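Local coordinates for aldose 1-epimerase (Escherichia coli, PDB 3NRE), which probably interconverts the alpha and beta anomers of aldose sugars, at residues Q157-A162 with R212-Q217; A205-Q210 with P228-Y233; H9-L14 with F26-T31; S47-V52 with G147-F152. All blocks are in the same frame, centred on the assembly; numbering follows the deposited sequence.

Interaction 1 of 4, residues Q157-A162 with R212-Q217; sequences QTRIQA and RIEQPQ
R159 and E214 meet on the more open face of an antiparallel strand pair, 159-162 with 212-215, near one end of the nine-stranded sheet in a beta-sandwich of the galactose mutarotase type. Reciprocal backbone bonds join R159 to E214 and Q161 to R212, and the non-hydrogen-bonded pair I160 and I213 lies between them.

The opposite face is the tight one. I160 CG2 packs 4.2 Å from I213 CG1, and both residues, with T158, lean on F251 of strand 250-256. T158 OG1 lies beside its backbone N (chi1 -53°) and donates to Q215 OE1 over 2.8 Å, while its second partner is the backbone N of S155. Q217 NE2 gives the same oxygen a nearly straight bond of 3.1 Å, arriving from the other face of the amide plane. With Q215 NE2 bonded to P153 O, both polar ends of this buried amide are satisfied.

The looser face carries charge, and a PEG molecule, probably from crystallisation, lies about 3 Å from the R159 side chain. R212, which has two deposited conformers, is also bonded to E289, and in the conformer described its NE forms a salt bridge to E214 OE2. E214, extended beyond CG, would thus probably have its negative charge shared between two arginines. A bend at chi3 (-44°) turns R159 NE to the carboxylate. The guanidinium approaches side-on, its plane 45° from that of the carboxylate, and E214 OE1 lies at its edge, 3.2 Å from R159 NE and 3.0 Å from R159 NH2.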
# COMPACT_ATOMS: atom_id res chain seq x y z
N GLN A 157 20.72 -6.27 8.17
CA GLN A 157 20.92 -5.13 9.11
C GLN A 157 19.66 -4.23 9.17
O GLN A 157 19.61 -3.38 10.04
CB GLN A 157 22.09 -4.25 8.67
CG GLN A 157 23.29 -5.02 8.16
CD GLN A 157 23.86 -6.00 9.09
OE1 GLN A 157 23.71 -5.91 10.31
NE2 GLN A 157 24.70 -6.92 8.53
N THR A 158 18.74 -4.35 8.25
CA THR A 158 17.51 -3.50 8.25
C THR A 158 16.71 -3.60 9.56
O THR A 158 16.60 -4.68 10.17
CB THR A 158 16.54 -3.90 7.10
OG1 THR A 158 17.24 -3.89 5.86
CG2 THR A 158 15.39 -2.93 6.98
N ARG A 159 16.17 -2.45 10.00
CA ARG A 159 15.33 -2.37 11.20
C ARG A 159 14.17 -1.42 10.88
O ARG A 159 14.34 -0.48 10.13
CB ARG A 159 16.11 -1.87 12.43
CG ARG A 159 17.33 -2.81 12.81
CD ARG A 159 17.87 -2.49 14.16
NE ARG A 159 18.00 -1.04 14.38
CZ ARG A 159 18.16 -0.49 15.59
NH1 ARG A 159 18.22 -1.25 16.66
NH2 ARG A 159 18.26 0.84 15.71
N ILE A 160 12.99 -1.71 11.41
CA ILE A 160 11.84 -0.81 11.28
C ILE A 160 11.24 -0.48 12.64
O ILE A 160 11.43 -1.21 13.62
CB ILE A 160 10.72 -1.42 10.39
CG1 ILE A 160 10.15 -2.68 11.03
CG2 ILE A 160 11.27 -1.72 9.00
CD1 ILE A 160 8.84 -3.17 10.33
N GLN A 161 10.54 0.66 12.64
CA GLN A 161 9.87 1.17 13.83
C GLN A 161 8.54 1.75 13.39
O GLN A 161 8.48 2.57 12.48
CB GLN A 161 10.68 2.23 14.54
CG GLN A 161 10.05 2.65 15.88
CD GLN A 161 10.84 3.75 16.57
OE1 GLN A 161 11.73 4.37 15.98
NE2 GLN A 161 10.52 4.00 17.83
N ALA A 162 7.46 1.25 13.97
CA ALA A 162 6.11 1.64 13.58
C ALA A 162 5.17 1.31 14.76
O ALA A 162 4.93 0.16 15.07
CB ALA A 162 5.66 0.87 12.32
N ARG A 212 9.61 4.46 10.47
CA ARG A 212 11.01 4.67 10.14
C ARG A 212 11.55 3.35 9.63
O ARG A 212 11.39 2.32 10.29
CB ARG A 212 11.75 5.16 11.38
CG ARG A 212 13.16 5.50 11.17
CD ARG A 212 13.74 6.17 12.40
NE ARG A 212 15.18 6.22 12.29
CZ ARG A 212 15.88 7.17 11.66
NH1 ARG A 212 15.28 8.21 11.08
NH2 ARG A 212 17.21 7.09 11.63
N ILE A 213 12.13 3.37 8.41
CA ILE A 213 12.77 2.20 7.86
C ILE A 213 14.27 2.50 7.86
O ILE A 213 14.71 3.33 7.07
CB ILE A 213 12.28 1.92 6.41
CG1 ILE A 213 10.79 1.53 6.37
CG2 ILE A 213 13.06 0.80 5.76
CD1 ILE A 213 9.84 2.72 6.26
N GLU A 214 15.06 1.79 8.68
CA GLU A 214 16.48 2.02 8.76
C GLU A 214 17.27 1.06 7.92
O GLU A 214 17.07 -0.16 8.04
CB GLU A 214 16.99 1.89 10.20
CG GLU A 214 16.34 2.87 11.14
CD GLU A 214 16.67 2.65 12.61
OE1 GLU A 214 17.48 1.76 12.96
OE2 GLU A 214 16.08 3.37 13.43
N GLN A 215 18.21 1.61 7.14
CA GLN A 215 19.03 0.85 6.21
C GLN A 215 20.49 1.13 6.59
O GLN A 215 21.25 1.76 5.84
CB GLN A 215 18.66 1.22 4.77
CG GLN A 215 17.18 0.96 4.41
CD GLN A 215 16.86 -0.52 4.27
OE1 GLN A 215 17.63 -1.38 4.76
NE2 GLN A 215 15.80 -0.85 3.49
N PRO A 216 20.88 0.68 7.78
CA PRO A 216 22.19 1.12 8.30
C PRO A 216 23.41 0.71 7.46
O PRO A 216 24.43 1.41 7.48
CB PRO A 216 22.24 0.49 9.68
CG PRO A 216 21.27 -0.54 9.73
CD PRO A 216 20.20 -0.24 8.71
N GLN A 217 23.27 -0.41 6.73
CA GLN A 217 24.35 -0.91 5.87
C GLN A 217 24.69 0.05 4.73
O GLN A 217 25.82 -0.02 4.20
CB GLN A 217 24.02 -2.32 5.33
CG GLN A 217 22.92 -2.40 4.29
CD GLN A 217 21.50 -2.11 4.81
OE1 GLN A 217 21.25 -1.97 6.01
NE2 GLN A 217 20.56 -2.04 3.89

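Interaction 2 of 4, residues A205-Q210 with P228-Y233; sequences AGWNGQ and PPAPCY
W207 and Y233 form a T-shaped aromatic pair, the tyrosine turning its edge to the indole face. Y233 CD2 comes 3.6 Å from W207 CG, with the planes at 70°, and Y233 CB makes a CH-pi contact over the six-membered ring. The opposite indole face is covered by its own loop: G209 CA lies over the centre of the ring system and Q210 N nearer the rim. W207 CG stands anti to the backbone N (chi1 -171°), and the far end of the indole reaches A230, with W207 CZ3 3.4 Å from A230 CB.

Van der Waals packing adds P229 CB, 3.5 Å from N208 O. A CB on G209 would collide with P229 CA and A230 N.

The contact packs together two connections that each pass between the large antiparallel sheets of the beta-sandwich: the loop from strand 200-205 to strand 210-215, and the segment from strand 220-227 into strand 232-237.

Among hydrogen bonds, W207 N donates to P231 O over 3.2 Å, from above the carbonyl plane. W207 NE1 is bonded to Q210 O (2.8 Å). N208 OD1 accepts from Q210 N in an Asx turn, and T226 OG1 bonds both G209 O and A230 N.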
# COMPACT_ATOMS: atom_id res chain seq x y z
N ALA A 205 -2.64 -2.68 14.39
CA ALA A 205 -3.55 -1.58 14.74
C ALA A 205 -2.87 -0.65 15.72
O ALA A 205 -1.81 -0.96 16.29
CB ALA A 205 -4.83 -2.12 15.39
N GLY A 206 -3.49 0.51 15.93
CA GLY A 206 -2.95 1.47 16.88
C GLY A 206 -1.80 2.32 16.37
O GLY A 206 -1.10 2.94 17.14
N TRP A 207 -1.67 2.41 15.06
CA TRP A 207 -0.58 3.12 14.45
C TRP A 207 -0.90 4.60 14.40
O TRP A 207 -2.08 4.98 14.38
CB TRP A 207 -0.39 2.60 13.03
CG TRP A 207 0.82 3.09 12.34
CD1 TRP A 207 2.05 3.27 12.87
CD2 TRP A 207 0.95 3.29 10.92
NE1 TRP A 207 2.93 3.65 11.87
CE2 TRP A 207 2.27 3.69 10.68
CE3 TRP A 207 0.05 3.24 9.85
CZ2 TRP A 207 2.73 3.99 9.40
CZ3 TRP A 207 0.49 3.53 8.60
CH2 TRP A 207 1.82 3.94 8.38
N ASN A 208 0.16 5.41 14.38
CA ASN A 208 0.06 6.87 14.27
C ASN A 208 0.41 7.40 12.87
O ASN A 208 0.63 8.59 12.69
CB ASN A 208 0.95 7.55 15.32
CG ASN A 208 2.45 7.26 15.13
OD1 ASN A 208 2.87 6.42 14.31
ND2 ASN A 208 3.27 7.97 15.90
N GLY A 209 0.43 6.51 11.87
CA GLY A 209 0.72 6.87 10.53
C GLY A 209 2.16 7.22 10.21
O GLY A 209 2.39 7.77 9.17
N GLN A 210 3.10 6.98 11.15
CA GLN A 210 4.49 7.32 10.94
C GLN A 210 5.37 6.09 11.13
O GLN A 210 5.20 5.30 12.10
CB GLN A 210 4.93 8.44 11.91
CG GLN A 210 4.05 9.68 11.83
CD GLN A 210 4.59 10.84 12.67
OE1 GLN A 210 5.79 11.04 12.79
NE2 GLN A 210 3.69 11.61 13.25
N PRO A 228 -4.33 12.08 6.11
CA PRO A 228 -4.49 11.92 7.56
C PRO A 228 -3.70 10.71 8.07
O PRO A 228 -3.36 9.83 7.26
CB PRO A 228 -5.99 11.67 7.72
CG PRO A 228 -6.61 12.14 6.42
CD PRO A 228 -5.59 11.91 5.38
N PRO A 229 -3.36 10.69 9.35
CA PRO A 229 -2.57 9.58 9.86
C PRO A 229 -3.32 8.28 9.63
O PRO A 229 -4.48 8.15 9.99
CB PRO A 229 -2.38 9.90 11.36
CG PRO A 229 -2.81 11.33 11.53
CD PRO A 229 -3.72 11.67 10.40
N ALA A 230 -2.65 7.34 9.01
CA ALA A 230 -3.20 6.00 8.83
C ALA A 230 -3.22 5.26 10.16
O ALA A 230 -2.26 5.32 10.91
CB ALA A 230 -2.35 5.25 7.83
N PRO A 231 -4.29 4.50 10.44
CA PRO A 231 -4.44 3.77 11.71
C PRO A 231 -3.90 2.34 11.71
O PRO A 231 -3.76 1.75 12.79
CB PRO A 231 -5.95 3.72 11.87
CG PRO A 231 -6.45 3.62 10.48
CD PRO A 231 -5.57 4.60 9.73
N CYS A 232 -3.64 1.77 10.51
CA CYS A 232 -3.21 0.38 10.40
C CYS A 232 -2.11 0.25 9.36
O CYS A 232 -2.07 1.02 8.43
CB CYS A 232 -4.39 -0.50 10.00
SG CYS A 232 -5.73 -0.50 11.19
N TYR A 233 -1.24 -0.74 9.56
CA TYR A 233 -0.21 -1.10 8.57
C TYR A 233 -0.15 -2.63 8.51
O TYR A 233 -0.40 -3.31 9.50
CB TYR A 233 1.16 -0.49 8.91
CG TYR A 233 1.86 -0.93 10.19
CD1 TYR A 233 2.73 -2.02 10.20
CD2 TYR A 233 1.76 -0.21 11.39
CE1 TYR A 233 3.40 -2.41 11.38
CE2 TYR A 233 2.44 -0.59 12.54
CZ TYR A 233 3.24 -1.68 12.54
OH TYR A 233 3.93 -2.06 13.66
O HOH W 1 -5.68 1.51 15.16
O HOH W 2 -3.43 6.77 13.37

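Interaction 3 of 4, residues H9-L14 with F26-T31; sequences HGSLKL and FWRDTT
K13 lies against W27 on the outward face of the beta hairpin formed by strands 12-17 and 22-28, part of a four-stranded antiparallel meander. Their backbones make a hydrogen-bonded pair, K13 N to W27 O at 3.0 Å and W27 N to K13 O at 2.9 Å. Beyond it, D29 N donates to S11 O over 2.8 Å, and a water bridges S11 O and D29 O. Here two type II' turns, H9 to L12 and R28 to T31, lead to the outer strands of the meander.

On the other face L12, L14 and F26 are buried, with the partly exposed R28 beside them. L14 CD1 packs 3.9 Å from F26 CD1, and L12 sets both its methyls near F26 CE1, with CD2 at 4.2 Å. The phenyl edge also passes K13 O. This layer rests on L123 and L128 of strands 114-123 and 127-136, which ties the meander to the nine-stranded sheet. An alanine in place of F26 would keep CB beside L14 CD1 but would probably open a gap next to the L12 methyls where the ring had been.

Starting at its root, K13 CB lies 4.2 Å from W27 CE3. The chain runs on extended through CG and CD, and the bend at chi3 (77°) then folds CE back toward the indole, where it lies 3.7 Å from W27 CE3 and almost as near CZ3. At the tip, K13 NZ makes an off-centre cation-pi contact with the six-membered ring of W27, 5.0 Å from its centroid, and is hydrogen-bonded to O1 of a PEG.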
# COMPACT_ATOMS: atom_id res chain seq x y z
N HIS A 9 14.74 14.98 -9.08
CA HIS A 9 15.14 16.22 -8.43
C HIS A 9 16.41 15.92 -7.67
O HIS A 9 16.42 15.06 -6.79
CB HIS A 9 14.07 16.67 -7.45
CG HIS A 9 14.14 18.12 -7.07
ND1 HIS A 9 13.14 19.02 -7.38
CD2 HIS A 9 15.06 18.80 -6.34
CE1 HIS A 9 13.47 20.21 -6.90
NE2 HIS A 9 14.62 20.11 -6.27
N GLY A 10 17.46 16.68 -7.97
CA GLY A 10 18.73 16.46 -7.31
C GLY A 10 19.21 15.05 -7.65
O GLY A 10 19.24 14.66 -8.80
N SER A 11 19.49 14.25 -6.62
CA SER A 11 20.00 12.89 -6.79
C SER A 11 18.86 11.87 -6.74
O SER A 11 19.09 10.67 -6.89
CB SER A 11 21.06 12.58 -5.71
OG SER A 11 20.49 12.49 -4.40
N LEU A 12 17.64 12.35 -6.52
CA LEU A 12 16.46 11.43 -6.44
C LEU A 12 15.81 11.23 -7.79
O LEU A 12 15.63 12.18 -8.53
CB LEU A 12 15.36 11.96 -5.54
CG LEU A 12 15.61 11.98 -4.04
CD1 LEU A 12 14.29 12.42 -3.35
CD2 LEU A 12 16.10 10.65 -3.51
N LYS A 13 15.44 10.00 -8.07
CA LYS A 13 14.81 9.65 -9.35
C LYS A 13 13.69 8.67 -9.06
O LYS A 13 13.85 7.76 -8.25
CB LYS A 13 15.82 8.98 -10.27
CG LYS A 13 15.21 8.74 -11.69
CD LYS A 13 16.25 8.29 -12.73
CE LYS A 13 16.60 6.83 -12.57
NZ LYS A 13 17.30 6.22 -13.82
N LEU A 14 12.58 8.87 -9.74
CA LEU A 14 11.41 8.01 -9.61
C LEU A 14 10.92 7.59 -11.00
O LEU A 14 10.76 8.41 -11.88
CB LEU A 14 10.28 8.79 -8.91
CG LEU A 14 8.99 8.07 -8.53
CD1 LEU A 14 9.22 7.24 -7.29
CD2 LEU A 14 7.76 9.03 -8.36
N PHE A 26 12.62 3.89 -7.28
CA PHE A 26 12.87 5.09 -6.51
C PHE A 26 14.30 4.96 -6.00
O PHE A 26 14.62 3.99 -5.28
CB PHE A 26 11.86 5.18 -5.36
CG PHE A 26 11.97 6.42 -4.53
CD1 PHE A 26 12.37 7.62 -5.09
CD2 PHE A 26 11.60 6.41 -3.20
CE1 PHE A 26 12.47 8.78 -4.30
CE2 PHE A 26 11.69 7.57 -2.42
CZ PHE A 26 12.12 8.73 -2.94
N TRP A 27 15.15 5.88 -6.44
CA TRP A 27 16.58 5.80 -6.20
C TRP A 27 17.17 7.14 -5.74
O TRP A 27 16.63 8.20 -6.03
CB TRP A 27 17.35 5.44 -7.47
CG TRP A 27 17.00 4.17 -8.16
CD1 TRP A 27 17.60 2.93 -7.99
CD2 TRP A 27 16.01 4.00 -9.19
NE1 TRP A 27 17.01 2.02 -8.83
CE2 TRP A 27 16.04 2.64 -9.56
CE3 TRP A 27 15.15 4.86 -9.86
CZ2 TRP A 27 15.26 2.14 -10.62
CZ3 TRP A 27 14.32 4.35 -10.87
CH2 TRP A 27 14.41 3.01 -11.25
N ARG A 28 18.23 7.04 -4.95
CA ARG A 28 19.08 8.18 -4.65
C ARG A 28 20.41 7.82 -5.27
O ARG A 28 21.02 6.83 -4.87
CB ARG A 28 19.21 8.38 -3.14
CG ARG A 28 19.87 9.71 -2.79
CD ARG A 28 20.63 9.58 -1.50
NE ARG A 28 21.60 8.49 -1.56
CZ ARG A 28 21.68 7.52 -0.66
NH1 ARG A 28 20.87 7.53 0.39
NH2 ARG A 28 22.60 6.57 -0.80
N ASP A 29 20.82 8.56 -6.31
CA ASP A 29 21.96 8.15 -7.14
C ASP A 29 21.63 6.73 -7.62
O ASP A 29 20.53 6.53 -8.13
CB ASP A 29 23.30 8.25 -6.36
CG ASP A 29 23.73 9.68 -6.13
OD1 ASP A 29 23.50 10.48 -7.07
OD2 ASP A 29 24.28 10.00 -5.04
N THR A 30 22.52 5.74 -7.43
CA THR A 30 22.29 4.36 -7.87
C THR A 30 21.72 3.45 -6.75
O THR A 30 21.51 2.25 -6.97
CB THR A 30 23.56 3.73 -8.44
OG1 THR A 30 24.56 3.68 -7.41
CG2 THR A 30 24.09 4.55 -9.68
N THR A 31 21.43 4.03 -5.59
CA THR A 31 20.95 3.30 -4.41
C THR A 31 19.41 3.17 -4.46
O THR A 31 18.70 4.17 -4.50
CB THR A 31 21.34 4.00 -3.05
OG1 THR A 31 22.74 4.23 -3.00
CG2 THR A 31 20.90 3.14 -1.80
O HOH W 3 18.88 8.52 -8.84

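Interaction 4 of 4, residues S47-V52 with G147-F152; sequences SCFPLV and GWHPYF
F49 and H149 stack in an offset, nearly parallel pair, with planes 12° apart and centroids separated by 4.3 Å. F49 CZ lies over the rim of the imidazole, 3.4 Å from H149 CG, and H149 CB sits over the same phenyl face in a CH-pi contact. At the F49 edge is Y151, its OH 3.6 Å from F49 CE2, while the Y151 ring presents its own edge to S47 O. W88 and H84 also pack on F49.

F49 and H149 lie on one face of an antiparallel pairing of strands 48-51 and 142-153, at the centre of the beta-sandwich. H149 NE2 is hydrogen-bonded to a PEG, which is consistent with a small-molecule pocket here. With F49 CG between the backbone N and the carbonyl carbon (chi1 58°), the phenyl is rooted on the side from which it lies alongside H149. An alanine in place of F49 would probably leave the H149 imidazole without its stacking partner and freer to turn.

On the reverse face C48 SG touches W148 CB and P150 CB, 3.9 Å from each, and W148 NE1 bonds to Q119. S47 and C48 both face I23 in a classic beta bulge.

The backbone bonds are uneven: Y151 N to S47 O is nearly straight, whereas F49 N to H149 O is weak. At the far end L51 N donates to G147 O over 2.8 Å, and L51 CD1 lies 3.6 Å from W148 N.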
# COMPACT_ATOMS: atom_id res chain seq x y z
N SER A 47 7.70 -1.64 -7.62
CA SER A 47 8.24 -1.07 -6.35
C SER A 47 7.15 -0.70 -5.34
O SER A 47 7.43 -0.65 -4.14
CB SER A 47 9.03 0.21 -6.65
OG SER A 47 9.99 -0.04 -7.63
N CYS A 48 5.96 -0.36 -5.83
CA CYS A 48 4.82 0.08 -5.00
C CYS A 48 3.58 0.08 -5.85
O CYS A 48 3.62 0.51 -7.00
CB CYS A 48 5.04 1.51 -4.47
SG CYS A 48 3.80 2.10 -3.36
N PHE A 49 2.43 -0.30 -5.27
CA PHE A 49 1.17 -0.15 -5.98
C PHE A 49 0.11 0.46 -5.08
O PHE A 49 0.20 0.32 -3.85
CB PHE A 49 0.70 -1.47 -6.63
CG PHE A 49 0.50 -2.65 -5.71
CD1 PHE A 49 -0.68 -2.82 -5.01
CD2 PHE A 49 1.46 -3.70 -5.65
CE1 PHE A 49 -0.94 -3.91 -4.28
CE2 PHE A 49 1.22 -4.80 -4.84
CZ PHE A 49 0.01 -4.91 -4.15
N PRO A 50 -0.87 1.13 -5.68
CA PRO A 50 -1.91 1.82 -4.92
C PRO A 50 -3.01 0.87 -4.57
O PRO A 50 -3.22 -0.16 -5.27
CB PRO A 50 -2.42 2.87 -5.90
CG PRO A 50 -2.24 2.21 -7.25
CD PRO A 50 -0.94 1.45 -7.12
N LEU A 51 -3.68 1.16 -3.46
CA LEU A 51 -4.82 0.37 -3.01
C LEU A 51 -6.07 1.26 -3.06
O LEU A 51 -6.18 2.23 -2.30
CB LEU A 51 -4.54 -0.10 -1.54
CG LEU A 51 -3.16 -0.78 -1.32
CD1 LEU A 51 -2.92 -1.09 0.16
CD2 LEU A 51 -2.98 -2.02 -2.18
N VAL A 52 -6.97 0.96 -4.00
CA VAL A 52 -8.22 1.72 -4.18
C VAL A 52 -9.21 0.81 -4.91
O VAL A 52 -8.85 0.16 -5.89
CB VAL A 52 -7.93 3.02 -4.99
CG1 VAL A 52 -7.33 2.70 -6.42
CG2 VAL A 52 -9.18 3.82 -5.14
N GLY A 147 -4.62 3.37 0.25
CA GLY A 147 -3.38 2.94 0.82
C GLY A 147 -2.41 2.63 -0.26
O GLY A 147 -2.69 2.87 -1.42
N TRP A 148 -1.26 2.15 0.17
CA TRP A 148 -0.22 1.74 -0.74
C TRP A 148 0.47 0.52 -0.22
O TRP A 148 0.43 0.18 0.97
CB TRP A 148 0.84 2.85 -0.91
CG TRP A 148 0.40 4.06 -1.65
CD1 TRP A 148 0.51 4.32 -3.01
CD2 TRP A 148 -0.23 5.21 -1.07
NE1 TRP A 148 -0.04 5.59 -3.28
CE2 TRP A 148 -0.49 6.14 -2.11
CE3 TRP A 148 -0.64 5.54 0.24
CZ2 TRP A 148 -1.10 7.37 -1.88
CZ3 TRP A 148 -1.27 6.74 0.47
CH2 TRP A 148 -1.47 7.66 -0.59
N HIS A 149 1.17 -0.12 -1.17
CA HIS A 149 1.85 -1.37 -0.95
C HIS A 149 3.29 -1.28 -1.43
O HIS A 149 3.64 -1.84 -2.48
CB HIS A 149 1.04 -2.47 -1.61
CG HIS A 149 1.45 -3.86 -1.26
ND1 HIS A 149 2.64 -4.40 -1.66
CD2 HIS A 149 0.77 -4.86 -0.65
CE1 HIS A 149 2.71 -5.67 -1.29
NE2 HIS A 149 1.57 -5.98 -0.70
N PRO A 150 4.14 -0.55 -0.70
CA PRO A 150 5.54 -0.44 -1.12
C PRO A 150 6.37 -1.64 -0.74
O PRO A 150 6.18 -2.23 0.35
CB PRO A 150 6.01 0.85 -0.43
CG PRO A 150 5.15 0.97 0.75
CD PRO A 150 3.85 0.34 0.44
N TYR A 151 7.32 -1.96 -1.60
CA TYR A 151 8.29 -2.98 -1.40
C TYR A 151 9.64 -2.34 -1.12
O TYR A 151 10.19 -1.62 -1.97
CB TYR A 151 8.45 -3.82 -2.66
CG TYR A 151 7.23 -4.66 -3.05
CD1 TYR A 151 6.18 -4.09 -3.78
CD2 TYR A 151 7.17 -6.01 -2.76
CE1 TYR A 151 5.07 -4.88 -4.16
CE2 TYR A 151 6.09 -6.78 -3.17
CZ TYR A 151 5.06 -6.20 -3.83
OH TYR A 151 3.98 -6.97 -4.24
N PHE A 152 10.20 -2.61 0.07
CA PHE A 152 11.50 -2.05 0.46
C PHE A 152 12.59 -3.11 0.40
O PHE A 152 12.35 -4.28 0.67
CB PHE A 152 11.44 -1.58 1.90
CG PHE A 152 10.49 -0.44 2.13
CD1 PHE A 152 10.91 0.85 1.89
CD2 PHE A 152 9.20 -0.67 2.51
CE1 PHE A 152 10.05 1.93 2.05
CE2 PHE A 152 8.33 0.41 2.72
CZ PHE A 152 8.76 1.71 2.50

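In the fold
Interaction 4 is the most central, its centre about 3 Å from that of the chain, and the PEG bonded to H149, though probably from the crystallisation liquor, may mark a pocket. Interaction 1 touches both 2 and 4. Interactions 1 and 2 alternate along the sequence: A162 CB packs 3.9 Å from W207 NE1, and Y233 OH probably makes a weak hydrogen bond to A162 O. Toward interaction 4, I213 CD1 lies 4.0 Å from F152 CZ; strand 142-153 of interaction 4 is followed in the chain by strand 159-162 of interaction 1. Interactions 2 and 4 reach the same eight-stranded sheet, nearest atoms about 7 Å apart. Interaction 3 is peripheral, its nearest atoms about 5 Å from interaction 4.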